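Local coordinates for coronin (Toxoplasma gondii, PDB 4OZU), which probably binds actin filaments, as coronins generally do, and is represented here by the WD40 beta-propeller domain of the longer protein, at residues A188-T191 with A195-I198; F275-G280 with K385-R390; T43-A48 with W107-E112. All coordinates share one frame; numbering follows the deposited sequence.

Contact 1 (A188-T191 with A195-I198); sequences ACTT and ALNI
C189 and N197 face each other as the hydrogen-bonded pair of an antiparallel beta hairpin, the two inner strands of a four-stranded WD40 propeller blade. Two backbone bonds join them, the straighter running from N197 N to C189 O (2.8 Å), and T191 N adds another to A195 O. On the face that carries C189 and N197, SG of C189 rests alongside N197 CB (3.8 Å). The N197 side chain leans beside its own backbone N (chi1 -46°), which carries the amide across the hairpin until it meets T191 at about a right angle. OD1 accepts a hydrogen bond from S209 OG, so the amide links its own strand to strand 205-211 and, weakly, to T191.

The opposite face is mostly apolar. L196, its CG anti to the backbone N (chi1 172°), sends CD1 obliquely over to T190 CG2 (4.0 Å), while I198 CD1 lies against A188 CB (3.8 Å). The T190 hydroxyl turns to S177 of strand 175-180 and to C219 O. C221 of the neighbouring blade covers A188, T190 and L196. T191 OG1 has D193 OD1 of the turn as its stronger partner; the bond it receives from N197 ND2, at 3.3 Å, is weak.

Contact 2 (F275-G280 with K385-R390); sequences FDETTG and KAIRRR
E277 and R389 illustrate how one bidentate ion pair can join segments whose backbones stay far apart. The side chains come from opposite directions and meet end-on: R389 NH2 reaches E277 OE1 and NH1 reaches OE2, each at 2.7 Å and almost straight. Both oxygens are approached on their syn side and lie in the guanidinium plane, although the carboxylate itself is turned by 25°. R389 arrives with its chain extended from CG to NE, whereas E277 folds at chi2 (88°), which leaves OE2 beside the hydroxyl of its neighbour T278. Over one guanidinium face, toward its rim, lies I387 CD1, 3.6 Å above the plane.

A second shell fixes both charged groups. T278 OG1 donates to E277 OE2 on the anti side (2.8 Å), giving that oxygen two donors; L227 N bonds to OE1, and R389 NH1 is also held by P366 O. These extra bonds probably limit rotation of the pair. Behind E277, D276 OD1 accepts from T278 N (2.9 Å) in an Asx turn, and OD2 takes the T279 hydroxyl and pairs with K322.

The glutamate belongs to the loop between strands 271-275 and 281-286 of a propeller blade, while the arginine lies on strand 389-390, which pairs antiparallel with strand 367-368. P368 of that strand touches E277, T278, I387 and R389, so the small two-stranded sheet near the C terminus packs against the blade's loop.

Contact 3 (T43-A48 with W107-E112); sequences TEYIAA and WQLPEE. With ACT (acetate ion), chain C.
Y45 and L109 meet where two consecutive WD40 propeller blades lie side by side, one containing strand 45-49 and the next strand 104-108. The direct contact is apolar. The two side chains slide past each other in opposite directions, and L109 CD1 comes obliquely to the ring, closest to Y45 CD2 at 3.7 Å. It is an off-centre CH-pi contact, the methyl being 4.1 Å from the centroid of the Y45 ring and 30° off its normal. The tyrosine's CG stands anti to the carbonyl carbon (chi1 -54°), swinging the ring toward the loop at 109-112. On the other side of the ring plane E44 CG sits over the centre, 3.4 Å above it, so the aromatic group is held between two aliphatic ones. F87 of strand 82-87 also touches Y45, and L95 touches L109.

Polar linkage across the interface is indirect. A single water lies between the tyrosine hydroxyl and the loop backbone, 2.8 Å from Y45 OH, and donates to P110 O at 2.9 Å. It lets the phenol reach a carbonyl too distant for a direct bond.

A third kind of interaction involves an acetate ion, probably from the crystallisation liquor, at T43 just ahead of the strand. T43 N donates to acetate OXT (3.1 Å), and the carboxylate also lies beside the threonine hydroxyl, where T43 OG1 is 2.9 Å from acetate O and 3.0 Å from OXT, its one proton having both within reach.

How the contacts relate
The three contacts represent three levels of cohesion in one propeller. Contact 1 lies within a single blade, contact 3 between consecutive blades, and contact 2 brings a segment near the C terminus to a loop of a later blade. Contacts 1 and 3 are on opposite sides of the chain's centre, their own centres about 31 Å apart. Contact 2 is about 23 Å from each of them, centre to centre; its nearest atoms are about 12 Å from contact 1 and about 10 Å from contact 3, so none touches another. The acetate belongs to contact 3 alone and, as a probable crystallisation component, marks no known functional site.

Contact 1 (A188-T191 with A195-I198)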
loop_
_atom_site.group_PDB
_atom_site.type_symbol
_atom_site.label_atom_id
_atom_site.label_comp_id
_atom_site.label_asym_id
_atom_site.label_seq_id
_atom_site.Cartn_x
_atom_site.Cartn_y
_atom_site.Cartn_z
ATOM N N ALA A 188 -2.417 -12.199 -2.435
ATOM C CA ALA A 188 -2.787 -12.142 -3.842
ATOM C C ALA A 188 -1.676 -11.452 -4.595
ATOM O O ALA A 188 -1.070 -10.497 -4.093
ATOM C CB ALA A 188 -4.102 -11.426 -4.041
ATOM N N CYS A 189 -1.389 -11.945 -5.792
ATOM C CA CYS A 189 -0.375 -11.321 -6.628
ATOM C C CYS A 189 -0.768 -11.378 -8.092
ATOM O O CYS A 189 -1.535 -12.243 -8.505
ATOM C CB CYS A 189 0.986 -11.986 -6.424
ATOM S SG CYS A 189 1.023 -13.759 -6.768
ATOM N N THR A 190 -0.259 -10.421 -8.859
ATOM C CA THR A 190 -0.416 -10.420 -10.302
ATOM C C THR A 190 0.924 -10.714 -10.948
ATOM O O THR A 190 1.972 -10.340 -10.423
ATOM C CB THR A 190 -0.951 -9.079 -10.818
ATOM O OG1 THR A 190 -0.136 -8.020 -10.310
ATOM C CG2 THR A 190 -2.400 -8.868 -10.362
ATOM N N THR A 191 0.884 -11.392 -12.085
ATOM C CA THR A 191 2.097 -11.690 -12.832
ATOM C C THR A 191 1.951 -11.238 -14.271
ATOM O O THR A 191 0.855 -10.902 -14.731
ATOM C CB THR A 191 2.443 -13.190 -12.780
ATOM O OG1 THR A 191 1.254 -13.968 -12.961
ATOM C CG2 THR A 191 3.056 -13.538 -11.435
ATOM N N ALA A 195 -2.113 -13.075 -15.029
ATOM C CA ALA A 195 -2.798 -13.908 -14.056
ATOM C C ALA A 195 -2.876 -13.215 -12.704
ATOM O O ALA A 195 -1.954 -12.504 -12.293
ATOM C CB ALA A 195 -2.100 -15.246 -13.919
ATOM N N LEU A 196 -4.001 -13.425 -12.031
ATOM C CA LEU A 196 -4.144 -13.109 -10.622
ATOM C C LEU A 196 -4.048 -14.420 -9.857
ATOM O O LEU A 196 -4.821 -15.342 -10.119
ATOM C CB LEU A 196 -5.477 -12.414 -10.349
ATOM C CG LEU A 196 -5.834 -12.193 -8.876
ATOM C CD1 LEU A 196 -4.931 -11.144 -8.244
ATOM C CD2 LEU A 196 -7.284 -11.800 -8.757
ATOM N N ASN A 197 -3.104 -14.497 -8.924
ATOM C CA ASN A 197 -2.843 -15.721 -8.182
ATOM C C ASN A 197 -3.065 -15.520 -6.699
ATOM O O ASN A 197 -2.680 -14.491 -6.140
ATOM C CB ASN A 197 -1.408 -16.207 -8.422
ATOM C CG ASN A 197 -1.018 -16.177 -9.887
ATOM O OD1 ASN A 197 -1.456 -17.013 -10.678
ATOM N ND2 ASN A 197 -0.179 -15.210 -10.255
ATOM N N ILE A 198 -3.695 -16.510 -6.074
ATOM C CA ILE A 198 -3.919 -16.506 -4.636
ATOM C C ILE A 198 -3.006 -17.542 -3.988
ATOM O O ILE A 198 -2.961 -18.698 -4.418
ATOM C CB ILE A 198 -5.381 -16.823 -4.277
ATOM C CG1 ILE A 198 -6.350 -15.999 -5.133
ATOM C CG2 ILE A 198 -5.609 -16.585 -2.797
ATOM C CD1 ILE A 198 -6.188 -14.498 -4.995
#

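Contact 2 (F275-G280 with K385-R390)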
loop_
_atom_site.group_PDB
_atom_site.type_symbol
_atom_site.label_atom_id
_atom_site.label_comp_id
_atom_site.label_asym_id
_atom_site.label_seq_id
_atom_site.Cartn_x
_atom_site.Cartn_y
_atom_site.Cartn_z
ATOM N N PHE A 275 -7.086 0.481 -1.023
ATOM C CA PHE A 275 -8.334 0.235 -0.308
ATOM C C PHE A 275 -8.278 0.715 1.136
ATOM O O PHE A 275 -7.375 0.355 1.891
ATOM C CB PHE A 275 -8.678 -1.255 -0.338
ATOM C CG PHE A 275 -10.069 -1.580 0.156
ATOM C CD1 PHE A 275 -11.179 -0.927 -0.357
ATOM C CD2 PHE A 275 -10.264 -2.570 1.107
ATOM C CE1 PHE A 275 -12.451 -1.248 0.079
ATOM C CE2 PHE A 275 -11.535 -2.894 1.549
ATOM C CZ PHE A 275 -12.627 -2.238 1.035
ATOM N N ASP A 276 -9.252 1.544 1.490
ATOM C CA ASP A 276 -9.522 1.924 2.870
ATOM C C ASP A 276 -10.497 0.887 3.413
ATOM O O ASP A 276 -11.695 0.957 3.161
ATOM C CB ASP A 276 -10.096 3.348 2.930
ATOM C CG ASP A 276 -10.570 3.762 4.329
ATOM O OD1 ASP A 276 -10.561 2.924 5.260
ATOM O OD2 ASP A 276 -10.989 4.945 4.486
ATOM N N GLU A 277 -9.968 -0.087 4.145
ATOM C CA GLU A 277 -10.757 -1.230 4.589
ATOM C C GLU A 277 -11.830 -0.820 5.593
ATOM O O GLU A 277 -12.765 -1.574 5.852
ATOM C CB GLU A 277 -9.847 -2.290 5.215
ATOM C CG GLU A 277 -9.312 -1.920 6.600
ATOM C CD GLU A 277 -10.252 -2.334 7.723
ATOM O OE1 GLU A 277 -10.694 -3.505 7.735
ATOM O OE2 GLU A 277 -10.551 -1.486 8.595
ATOM N N THR A 278 -11.673 0.370 6.162
ATOM C CA THR A 278 -12.536 0.824 7.246
ATOM C C THR A 278 -13.805 1.513 6.736
ATOM O O THR A 278 -14.867 1.371 7.343
ATOM C CB THR A 278 -11.773 1.784 8.186
ATOM O OG1 THR A 278 -10.453 1.267 8.432
ATOM C CG2 THR A 278 -12.512 1.940 9.509
ATOM N N THR A 279 -13.697 2.243 5.627
ATOM C CA THR A 279 -14.848 2.925 5.030
ATOM C C THR A 279 -15.288 2.318 3.702
ATOM O O THR A 279 -16.416 2.547 3.258
ATOM C CB THR A 279 -14.570 4.420 4.771
ATOM O OG1 THR A 279 -13.555 4.550 3.770
ATOM C CG2 THR A 279 -14.140 5.139 6.048
ATOM N N GLY A 280 -14.402 1.562 3.065
ATOM C CA GLY A 280 -14.683 1.017 1.751
ATOM C C GLY A 280 -14.262 1.906 0.590
ATOM O O GLY A 280 -14.502 1.568 -0.568
ATOM N N LYS A 385 -7.112 -14.935 13.981
ATOM C CA LYS A 385 -7.746 -13.899 14.784
ATOM C C LYS A 385 -7.850 -12.615 13.969
ATOM O O LYS A 385 -6.858 -12.152 13.400
ATOM C CB LYS A 385 -6.954 -13.651 16.072
ATOM C CG LYS A 385 -6.671 -14.900 16.903
ATOM C CD LYS A 385 -7.922 -15.429 17.587
ATOM C CE LYS A 385 -7.591 -16.568 18.546
ATOM N NZ LYS A 385 -7.015 -17.756 17.853
ATOM N N ALA A 386 -9.047 -12.035 13.925
ATOM C CA ALA A 386 -9.279 -10.801 13.177
ATOM C C ALA A 386 -8.380 -9.684 13.694
ATOM O O ALA A 386 -8.025 -9.677 14.875
ATOM C CB ALA A 386 -10.742 -10.392 13.273
ATOM N N ILE A 387 -8.002 -8.755 12.817
ATOM C CA ILE A 387 -7.104 -7.678 13.221
ATOM C C ILE A 387 -7.691 -6.899 14.390
ATOM O O ILE A 387 -8.916 -6.797 14.560
ATOM C CB ILE A 387 -6.787 -6.693 12.071
ATOM C CG1 ILE A 387 -8.064 -6.079 11.483
ATOM C CG2 ILE A 387 -5.972 -7.381 10.989
ATOM C CD1 ILE A 387 -7.808 -4.744 10.795
ATOM N N ARG A 388 -6.803 -6.376 15.219
ATOM C CA ARG A 388 -7.227 -5.574 16.338
ATOM C C ARG A 388 -7.564 -4.175 15.854
ATOM O O ARG A 388 -6.932 -3.652 14.930
ATOM C CB ARG A 388 -6.146 -5.554 17.413
ATOM C CG ARG A 388 -6.033 -6.885 18.142
ATOM C CD ARG A 388 -5.029 -6.834 19.260
ATOM N NE ARG A 388 -4.885 -8.130 19.921
ATOM C CZ ARG A 388 -4.002 -8.378 20.882
ATOM N NH1 ARG A 388 -3.189 -7.419 21.303
ATOM N NH2 ARG A 388 -3.931 -9.584 21.426
ATOM N N ARG A 389 -8.573 -3.587 16.489
ATOM C CA ARG A 389 -9.105 -2.294 16.096
ATOM C C ARG A 389 -9.200 -1.331 17.268
ATOM O O ARG A 389 -9.331 -1.738 18.425
ATOM C CB ARG A 389 -10.488 -2.460 15.471
ATOM C CG ARG A 389 -10.486 -3.294 14.226
ATOM C CD ARG A 389 -11.874 -3.445 13.629
ATOM N NE ARG A 389 -11.778 -4.222 12.399
ATOM C CZ ARG A 389 -11.465 -3.714 11.211
ATOM N NH1 ARG A 389 -11.249 -2.409 11.066
ATOM N NH2 ARG A 389 -11.381 -4.520 10.162
ATOM N N ARG A 390 -9.142 -0.044 16.950
ATOM C CA ARG A 390 -9.259 1.004 17.952
ATOM C C ARG A 390 -10.218 2.063 17.456
ATOM O O ARG A 390 -10.083 2.558 16.337
ATOM C CB ARG A 390 -7.899 1.635 18.254
ATOM C CG ARG A 390 -7.948 2.746 19.299
ATOM C CD ARG A 390 -6.589 3.400 19.493
ATOM N NE ARG A 390 -5.669 2.567 20.264
ATOM C CZ ARG A 390 -5.624 2.528 21.595
ATOM N NH1 ARG A 390 -6.456 3.268 22.320
ATOM N NH2 ARG A 390 -4.747 1.743 22.207
#

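Contact 3 (T43-A48 with W107-E112)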
loop_
_atom_site.group_PDB
_atom_site.type_symbol
_atom_site.label_atom_id
_atom_site.label_comp_id
_atom_site.label_asym_id
_atom_site.label_seq_id
_atom_site.Cartn_x
_atom_site.Cartn_y
_atom_site.Cartn_z
ATOM N N THR A 43 2.178 6.654 10.988
ATOM C CA THR A 43 1.526 7.744 11.704
ATOM C C THR A 43 2.489 8.880 12.033
ATOM O O THR A 43 2.051 9.953 12.434
ATOM C CB THR A 43 0.876 7.262 13.012
ATOM O OG1 THR A 43 1.863 6.663 13.859
ATOM C CG2 THR A 43 -0.228 6.258 12.716
ATOM N N GLU A 44 3.789 8.648 11.843
ATOM C CA GLU A 44 4.820 9.599 12.268
ATOM C C GLU A 44 5.732 10.044 11.128
ATOM O O GLU A 44 6.127 11.213 11.071
ATOM C CB GLU A 44 5.670 8.976 13.379
ATOM C CG GLU A 44 6.779 9.860 13.941
ATOM C CD GLU A 44 6.274 10.844 14.974
ATOM O OE1 GLU A 44 5.040 10.943 15.153
ATOM O OE2 GLU A 44 7.113 11.514 15.614
ATOM N N TYR A 45 6.063 9.120 10.232
ATOM C CA TYR A 45 7.109 9.350 9.233
ATOM C C TYR A 45 6.633 9.179 7.798
ATOM O O TYR A 45 5.658 8.483 7.522
ATOM C CB TYR A 45 8.292 8.399 9.455
ATOM C CG TYR A 45 8.860 8.427 10.848
ATOM C CD1 TYR A 45 9.434 9.580 11.354
ATOM C CD2 TYR A 45 8.844 7.293 11.652
ATOM C CE1 TYR A 45 9.951 9.621 12.628
ATOM C CE2 TYR A 45 9.367 7.320 12.929
ATOM C CZ TYR A 45 9.917 8.493 13.412
ATOM O OH TYR A 45 10.444 8.553 14.678
ATOM N N ILE A 46 7.365 9.817 6.894
ATOM C CA ILE A 46 7.229 9.611 5.463
ATOM C C ILE A 46 8.554 9.055 4.950
ATOM O O ILE A 46 9.608 9.572 5.306
ATOM C CB ILE A 46 6.908 10.930 4.716
ATOM C CG1 ILE A 46 5.608 11.554 5.235
ATOM C CG2 ILE A 46 6.829 10.698 3.214
ATOM C CD1 ILE A 46 5.432 13.009 4.824
ATOM N N ALA A 47 8.502 8.015 4.123
ATOM C CA ALA A 47 9.697 7.510 3.456
ATOM C C ALA A 47 9.622 7.862 1.979
ATOM O O ALA A 47 8.608 7.610 1.330
ATOM C CB ALA A 47 9.829 6.005 3.644
ATOM N N ALA A 48 10.692 8.444 1.449
ATOM C CA ALA A 48 10.757 8.780 0.031
ATOM C C ALA A 48 12.161 8.520 -0.521
ATOM O O ALA A 48 13.131 9.107 -0.040
ATOM C CB ALA A 48 10.362 10.235 -0.188
ATOM N N TRP A 107 14.642 -2.197 8.754
ATOM C CA TRP A 107 15.281 -1.057 9.389
ATOM C C TRP A 107 14.602 -0.692 10.701
ATOM O O TRP A 107 13.387 -0.823 10.825
ATOM C CB TRP A 107 15.242 0.145 8.455
ATOM C CG TRP A 107 15.904 -0.081 7.148
ATOM C CD1 TRP A 107 15.299 -0.379 5.965
ATOM C CD2 TRP A 107 17.310 -0.012 6.875
ATOM N NE1 TRP A 107 16.238 -0.498 4.971
ATOM C CE2 TRP A 107 17.481 -0.280 5.503
ATOM C CE3 TRP A 107 18.438 0.249 7.657
ATOM C CZ2 TRP A 107 18.732 -0.297 4.899
ATOM C CZ3 TRP A 107 19.680 0.235 7.055
ATOM C CH2 TRP A 107 19.817 -0.036 5.688
ATOM N N GLN A 108 15.391 -0.225 11.664
ATOM C CA GLN A 108 14.861 0.309 12.914
ATOM C C GLN A 108 15.358 1.730 13.142
ATOM O O GLN A 108 16.542 1.950 13.418
ATOM C CB GLN A 108 15.250 -0.573 14.097
ATOM C CG GLN A 108 14.580 -0.162 15.401
ATOM C CD GLN A 108 14.825 -1.151 16.519
ATOM O OE1 GLN A 108 15.838 -1.849 16.536
ATOM N NE2 GLN A 108 13.892 -1.219 17.459
ATOM N N LEU A 109 14.450 2.695 13.033
ATOM C CA LEU A 109 14.789 4.100 13.264
ATOM C C LEU A 109 15.084 4.365 14.737
ATOM O O LEU A 109 14.552 3.680 15.611
ATOM C CB LEU A 109 13.648 5.008 12.793
ATOM C CG LEU A 109 13.404 5.012 11.283
ATOM C CD1 LEU A 109 12.018 5.529 10.966
ATOM C CD2 LEU A 109 14.455 5.852 10.576
ATOM N N PRO A 110 15.926 5.371 15.025
ATOM C CA PRO A 110 16.181 5.723 16.424
ATOM C C PRO A 110 14.947 6.329 17.073
ATOM O O PRO A 110 13.993 6.641 16.357
ATOM C CB PRO A 110 17.314 6.752 16.329
ATOM C CG PRO A 110 17.145 7.364 14.983
ATOM C CD PRO A 110 16.651 6.255 14.094
ATOM N N GLU A 111 14.961 6.488 18.392
ATOM C CA GLU A 111 13.839 7.104 19.095
ATOM C C GLU A 111 13.584 8.511 18.564
ATOM O O GLU A 111 12.443 8.881 18.282
ATOM C CB GLU A 111 14.100 7.153 20.602
ATOM C CG GLU A 111 13.212 6.220 21.416
ATOM C CD GLU A 111 13.233 6.535 22.904
ATOM O OE1 GLU A 111 13.093 7.723 23.267
ATOM O OE2 GLU A 111 13.392 5.596 23.712
ATOM N N GLU A 112 14.659 9.282 18.426
ATOM C CA GLU A 112 14.588 10.644 17.902
ATOM C C GLU A 112 15.211 10.725 16.511
ATOM O O GLU A 112 16.417 10.536 16.353
ATOM C CB GLU A 112 15.296 11.618 18.849
ATOM C CG GLU A 112 14.679 11.691 20.237
ATOM C CD GLU A 112 15.592 12.361 21.249
ATOM O OE1 GLU A 112 16.350 13.275 20.857
ATOM O OE2 GLU A 112 15.559 11.968 22.434
HETATM C C ACT C . 2.505 3.361 13.546
HETATM O O ACT C . 2.587 3.992 14.621
HETATM O OXT ACT C . 2.164 4.024 12.546
HETATM C CH3 ACT C . 2.791 1.893 13.469
HETATM O O HOH W 1 11.271 5.985 15.555
#